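Local structure of hypothetical protein (Pseudomonas aeruginosa, 2H9F) at residues A[102-107]-A[177-182]; A[134-139]-A[145-150]. The protein probably isomerises methylaconitate, as a member of the PrpF family of methylaconitate isomerases. All blocks are in the same frame, centred on the assembly; numbering follows the deposited sequence.

Overall arrangement
Contact 1 and contact 2 lie about 10 Å apart, centre to centre, and lie on neighbouring strands, 175-180 and 144-153, joined by backbone hydrogen bonds such as Glu-178 N to Ile-147 O. Contact 2 lies within the loop that contact 1 closes. Both are partly buried, but contact 1 is nearer the middle of the chain, about 8 Å from its centre against 15 Å. There the start of helix 106-118 meets a strand through van der Waals touches alone between the two segments. Contact 2 is a beta hairpin held by four backbone bonds; one face packs on that same helix, while the other mixes Ile-147 and Trp-138 with polar and charged groups.

Contact 1: A[102-107]-A[177-182]; sequences SGNCGN and LEFLDP
Phe-179 reaches from strand 175-180 to the start of helix 106-118, where it meets Gly-106 and Asn-104. Its CB leaves the strand toward the helix start, and CG carries the ring on in that direction, so the far end of the ring makes the contact. On one branch, CE2 lies 4.2 Å from ND2 of Asn-104, which sits at the ring edge near its plane; that amide nitrogen also makes a weak hydrogen bond to Ser-109 OG. On the other branch, CE1 faces Leu-177, two residues earlier on the same strand, 4.0 Å from its CD1. CZ, at the end, lies 4.2 Å from Gly-106 CA, which approaches obliquely. The Cys-Gly-Asn sequence opening this helix, with Cys-105 at the N-cap, recalls the one at a helix start in diaminopimelate epimerase, whose fold the PrpF family shares; there it faces the cleft between two domains, and a similar place is probable here. Leu-177 adds a methyl-to-carbonyl contact: with CG anti to its carbonyl carbon (chi1 -59°), it brings CD1 to 3.9 Å from Gly-106 O. Phe-179 also packs on Ile-146 and Met-377 of the two flanking strands, while Cys-105 O accepts hydrogen bonds from Tyr-87 OH and Ser-109 OG.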
loop_
_atom_site.group_PDB
_atom_site.type_symbol
_atom_site.label_atom_id
_atom_site.label_comp_id
_atom_site.label_asym_id
_atom_site.label_seq_id
_atom_site.Cartn_x
_atom_site.Cartn_y
_atom_site.Cartn_z
ATOM N N SER A 102 -1.396 12.173 -19.124
ATOM C CA SER A 102 -0.965 11.915 -20.502
ATOM C C SER A 102 -1.068 10.439 -20.919
ATOM O O SER A 102 -0.934 10.130 -22.101
ATOM C CB SER A 102 0.474 12.361 -20.664
ATOM O OG SER A 102 1.314 11.454 -19.975
ATOM N N GLY A 103 -1.279 9.534 -19.973
ATOM C CA GLY A 103 -1.223 8.104 -20.306
ATOM C C GLY A 103 -2.596 7.472 -20.328
ATOM O O GLY A 103 -3.605 8.148 -20.057
ATOM N N ASN A 104 -2.628 6.172 -20.645
ATOM C CA ASN A 104 -3.745 5.298 -20.236
ATOM C C ASN A 104 -3.254 4.134 -19.363
ATOM O O ASN A 104 -2.102 3.658 -19.444
ATOM C CB ASN A 104 -4.598 4.723 -21.423
ATOM C CG ASN A 104 -5.857 3.880 -20.927
ATOM O OD1 ASN A 104 -6.527 4.270 -19.945
ATOM N ND2 ASN A 104 -6.136 2.721 -21.588
ATOM N N CYS A 105 -4.199 3.698 -18.539
ATOM C CA CYS A 105 -4.112 2.484 -17.780
ATOM C C CYS A 105 -5.118 1.480 -18.352
ATOM O O CYS A 105 -6.332 1.603 -18.168
ATOM C CB CYS A 105 -4.421 2.782 -16.306
ATOM S SG CYS A 105 -4.043 1.391 -15.348
ATOM N N GLY A 106 -4.597 0.499 -19.060
ATOM C CA GLY A 106 -5.418 -0.549 -19.619
ATOM C C GLY A 106 -6.054 -1.393 -18.536
ATOM O O GLY A 106 -7.136 -1.969 -18.742
ATOM N N ASN A 107 -5.390 -1.481 -17.372
ATOM C CA ASN A 107 -5.958 -2.260 -16.238
ATOM C C ASN A 107 -7.179 -1.550 -15.680
ATOM O O ASN A 107 -8.239 -2.211 -15.542
ATOM C CB ASN A 107 -4.906 -2.614 -15.176
ATOM C CG ASN A 107 -4.077 -3.803 -15.603
ATOM O OD1 ASN A 107 -4.475 -4.962 -15.411
ATOM N ND2 ASN A 107 -2.969 -3.538 -16.266
ATOM N N LEU A 177 -11.983 -7.006 -23.141
ATOM C CA LEU A 177 -11.768 -5.669 -23.633
ATOM C C LEU A 177 -11.294 -5.718 -25.061
ATOM O O LEU A 177 -10.475 -6.575 -25.384
ATOM C CB LEU A 177 -10.683 -4.958 -22.805
ATOM C CG LEU A 177 -10.882 -4.766 -21.291
ATOM C CD1 LEU A 177 -9.572 -4.287 -20.649
ATOM C CD2 LEU A 177 -12.046 -3.802 -20.984
ATOM N N GLU A 178 -11.760 -4.777 -25.891
ATOM C CA GLU A 178 -11.261 -4.593 -27.245
ATOM C C GLU A 178 -10.751 -3.169 -27.397
ATOM O O GLU A 178 -11.518 -2.231 -27.272
ATOM C CB GLU A 178 -12.343 -4.790 -28.333
ATOM C CG GLU A 178 -13.225 -5.964 -28.142
ATOM C CD GLU A 178 -14.115 -6.259 -29.362
ATOM O OE1 GLU A 178 -14.373 -5.365 -30.179
ATOM O OE2 GLU A 178 -14.539 -7.422 -29.491
ATOM N N PHE A 179 -9.464 -3.043 -27.688
ATOM C CA PHE A 179 -8.852 -1.768 -27.964
ATOM C C PHE A 179 -8.841 -1.581 -29.466
ATOM O O PHE A 179 -8.150 -2.294 -30.194
ATOM C CB PHE A 179 -7.445 -1.747 -27.388
ATOM C CG PHE A 179 -7.413 -1.804 -25.893
ATOM C CD1 PHE A 179 -7.538 -3.007 -25.235
ATOM C CD2 PHE A 179 -7.305 -0.651 -25.137
ATOM C CE1 PHE A 179 -7.525 -3.078 -23.850
ATOM C CE2 PHE A 179 -7.280 -0.707 -23.734
ATOM C CZ PHE A 179 -7.396 -1.931 -23.103
ATOM N N LEU A 180 -9.633 -0.629 -29.939
ATOM C CA LEU A 180 -9.763 -0.399 -31.357
ATOM C C LEU A 180 -8.616 0.457 -31.872
ATOM O O LEU A 180 -8.216 1.436 -31.238
ATOM C CB LEU A 180 -11.093 0.281 -31.675
ATOM C CG LEU A 180 -12.344 -0.469 -31.200
ATOM C CD1 LEU A 180 -13.617 0.147 -31.839
ATOM C CD2 LEU A 180 -12.315 -1.949 -31.511
ATOM N N ASP A 181 -8.093 0.075 -33.032
ATOM C CA ASP A 181 -7.036 0.836 -33.726
ATOM C C ASP A 181 -5.942 1.267 -32.765
ATOM O O ASP A 181 -5.646 2.439 -32.658
ATOM C CB ASP A 181 -7.616 2.051 -34.486
ATOM C CG ASP A 181 -8.699 1.645 -35.544
ATOM O OD1 ASP A 181 -8.529 0.631 -36.297
ATOM O OD2 ASP A 181 -9.741 2.357 -35.609
ATOM N N PRO A 182 -5.333 0.301 -32.070
ATOM C CA PRO A 182 -4.319 0.564 -31.056
ATOM C C PRO A 182 -3.009 1.132 -31.620
ATOM O O PRO A 182 -2.664 0.871 -32.774
ATOM C CB PRO A 182 -4.098 -0.832 -30.429
ATOM C CG PRO A 182 -4.433 -1.788 -31.505
ATOM C CD PRO A 182 -5.556 -1.147 -32.255
#

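Contact 2: A[134-139]-A[145-150]; sequences EVRIWQ and TIIAHV
Near the start of strand 144-153, the second of an antiparallel hairpin, Thr-145 holds OG1 at the edge of the Trp-138 ring, in its plane and 3.9 Å from CE3; the hydroxyl is hydrogen-bonded to His-83 NE2. Ile-146 forms a hydrogen-bonded pair with Ile-137: Ile-137 N reaches Ile-146 O at 2.7 Å, and Ile-146 N binds Ile-137 O at 2.9 Å. Ile-146 CD1 lies alongside Gln-139 CG. Ile-147, in a non-hydrogen-bonded pair with Arg-136, turns to the other face. Its CG2, anti to the backbone N, presses to 3.4 Å from Glu-134 CG, and its CD1 rests beside CG of Arg-136, whose guanidinium goes on to a salt bridge with Asp-84. Ala-148 repeats the paired bonds with Val-135 (Ala-148 N to Val-135 O, 3.0 Å) and meets Ile-137 CD1 with its methyl. His-149 CE1 is 4.3 Å from Glu-134 OE2, not a salt bridge; Glu-134 OE1 is salt-bridged to Arg-126. Val-150 CG2 is 4.0 Å from Val-135 CG2. Backbone bonds thus set the register; the face of Val-135, Ile-137, Ile-146 and Ala-148 is apolar and buried, partly beneath helix 106-118, and the other mixes Ile-147 and Trp-138 with Thr-145, His-149 and the charged Glu-134 and Arg-136.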
loop_
_atom_site.group_PDB
_atom_site.type_symbol
_atom_site.label_atom_id
_atom_site.label_comp_id
_atom_site.label_asym_id
_atom_site.label_seq_id
_atom_site.Cartn_x
_atom_site.Cartn_y
_atom_site.Cartn_z
ATOM N N GLU A 134 -22.296 -4.001 -23.870
ATOM C CA GLU A 134 -21.185 -3.457 -24.608
ATOM C C GLU A 134 -20.985 -2.011 -24.214
ATOM O O GLU A 134 -21.673 -1.106 -24.712
ATOM C CB GLU A 134 -21.497 -3.579 -26.094
ATOM C CG GLU A 134 -20.410 -3.135 -27.045
ATOM C CD GLU A 134 -20.871 -3.177 -28.511
ATOM O OE1 GLU A 134 -21.510 -2.201 -28.948
ATOM O OE2 GLU A 134 -20.596 -4.199 -29.187
ATOM N N VAL A 135 -20.036 -1.771 -23.318
ATOM C CA VAL A 135 -19.780 -0.415 -22.885
ATOM C C VAL A 135 -18.763 0.211 -23.836
ATOM O O VAL A 135 -17.655 -0.268 -23.950
ATOM C CB VAL A 135 -19.273 -0.345 -21.432
ATOM C CG1 VAL A 135 -19.081 1.101 -21.032
ATOM C CG2 VAL A 135 -20.226 -1.051 -20.484
ATOM N N ARG A 136 -19.147 1.277 -24.521
ATOM C CA ARG A 136 -18.264 1.934 -25.478
ATOM C C ARG A 136 -17.541 3.118 -24.817
ATOM O O ARG A 136 -18.156 4.161 -24.550
ATOM C CB ARG A 136 -19.085 2.419 -26.663
ATOM C CG ARG A 136 -19.888 1.293 -27.360
ATOM C CD ARG A 136 -20.943 1.872 -28.322
ATOM N NE ARG A 136 -21.961 2.631 -27.595
ATOM C CZ ARG A 136 -22.845 3.455 -28.144
ATOM N NH1 ARG A 136 -22.891 3.644 -29.453
ATOM N NH2 ARG A 136 -23.709 4.092 -27.375
ATOM N N ILE A 137 -16.228 2.959 -24.580
ATOM C CA ILE A 137 -15.429 3.904 -23.782
ATOM C C ILE A 137 -14.590 4.769 -24.690
ATOM O O ILE A 137 -13.882 4.258 -25.555
ATOM C CB ILE A 137 -14.500 3.179 -22.811
ATOM C CG1 ILE A 137 -15.314 2.256 -21.897
ATOM C CG2 ILE A 137 -13.671 4.206 -21.994
ATOM C CD1 ILE A 137 -14.502 1.157 -21.166
ATOM N N TRP A 138 -14.714 6.084 -24.545
ATOM C CA TRP A 138 -13.801 7.007 -25.202
ATOM C C TRP A 138 -12.697 7.305 -24.212
ATOM O O TRP A 138 -12.946 7.938 -23.213
ATOM C CB TRP A 138 -14.516 8.274 -25.544
ATOM C CG TRP A 138 -13.680 9.274 -26.224
ATOM C CD1 TRP A 138 -13.356 10.513 -25.763
ATOM C CD2 TRP A 138 -13.087 9.157 -27.520
ATOM N NE1 TRP A 138 -12.591 11.172 -26.683
ATOM C CE2 TRP A 138 -12.416 10.366 -27.778
ATOM C CE3 TRP A 138 -13.065 8.154 -28.487
ATOM C CZ2 TRP A 138 -11.716 10.602 -28.971
ATOM C CZ3 TRP A 138 -12.368 8.385 -29.667
ATOM C CH2 TRP A 138 -11.706 9.604 -29.899
ATOM N N GLN A 139 -11.507 6.767 -24.465
ATOM C CA GLN A 139 -10.334 7.024 -23.652
ATOM C C GLN A 139 -9.970 8.454 -24.006
ATOM O O GLN A 139 -9.437 8.738 -25.068
ATOM C CB GLN A 139 -9.215 6.023 -23.967
ATOM C CG GLN A 139 -8.348 5.636 -22.806
ATOM C CD GLN A 139 -7.722 6.853 -22.150
ATOM O OE1 GLN A 139 -7.177 7.701 -22.856
ATOM N NE2 GLN A 139 -7.793 6.950 -20.788
ATOM N N THR A 145 -10.932 4.435 -28.740
ATOM C CA THR A 145 -12.065 3.656 -28.277
ATOM C C THR A 145 -11.611 2.355 -27.646
ATOM O O THR A 145 -10.723 1.642 -28.154
ATOM C CB THR A 145 -12.984 3.352 -29.456
ATOM O OG1 THR A 145 -13.416 4.598 -30.009
ATOM C CG2 THR A 145 -14.210 2.489 -29.041
ATOM N N ILE A 146 -12.248 2.045 -26.528
ATOM C CA ILE A 146 -12.138 0.780 -25.877
ATOM C C ILE A 146 -13.583 0.275 -25.712
ATOM O O ILE A 146 -14.462 1.031 -25.296
ATOM C CB ILE A 146 -11.503 0.883 -24.468
ATOM C CG1 ILE A 146 -10.173 1.630 -24.502
ATOM C CG2 ILE A 146 -11.333 -0.516 -23.836
ATOM C CD1 ILE A 146 -9.631 1.948 -23.093
ATOM N N ILE A 147 -13.816 -0.989 -26.061
ATOM C CA ILE A 147 -15.099 -1.632 -25.870
ATOM C C ILE A 147 -14.867 -2.617 -24.757
ATOM O O ILE A 147 -13.939 -3.411 -24.830
ATOM C CB ILE A 147 -15.569 -2.441 -27.108
ATOM C CG1 ILE A 147 -15.513 -1.585 -28.369
ATOM C CG2 ILE A 147 -16.977 -2.989 -26.862
ATOM C CD1 ILE A 147 -16.312 -0.343 -28.307
ATOM N N ALA A 148 -15.673 -2.498 -23.714
ATOM C CA ALA A 148 -15.659 -3.394 -22.581
ATOM C C ALA A 148 -16.969 -4.189 -22.598
ATOM O O ALA A 148 -18.069 -3.629 -22.523
ATOM C CB ALA A 148 -15.497 -2.602 -21.277
ATOM N N HIS A 149 -16.835 -5.506 -22.701
ATOM C CA HIS A 149 -17.964 -6.394 -22.696
ATOM C C HIS A 149 -18.188 -6.827 -21.272
ATOM O O HIS A 149 -17.519 -7.742 -20.771
ATOM C CB HIS A 149 -17.691 -7.583 -23.606
ATOM C CG HIS A 149 -17.391 -7.198 -25.027
ATOM N ND1 HIS A 149 -18.356 -7.158 -26.003
ATOM C CD2 HIS A 149 -16.230 -6.867 -25.637
ATOM C CE1 HIS A 149 -17.809 -6.793 -27.145
ATOM N NE2 HIS A 149 -16.522 -6.598 -26.949
ATOM N N VAL A 150 -19.129 -6.166 -20.606
ATOM C CA VAL A 150 -19.297 -6.316 -19.177
ATOM C C VAL A 150 -20.470 -7.208 -18.896
ATOM O O VAL A 150 -21.581 -6.941 -19.353
ATOM C CB VAL A 150 -19.499 -4.913 -18.498
ATOM C CG1 VAL A 150 -19.728 -5.064 -16.997
ATOM C CG2 VAL A 150 -18.330 -4.052 -18.747
#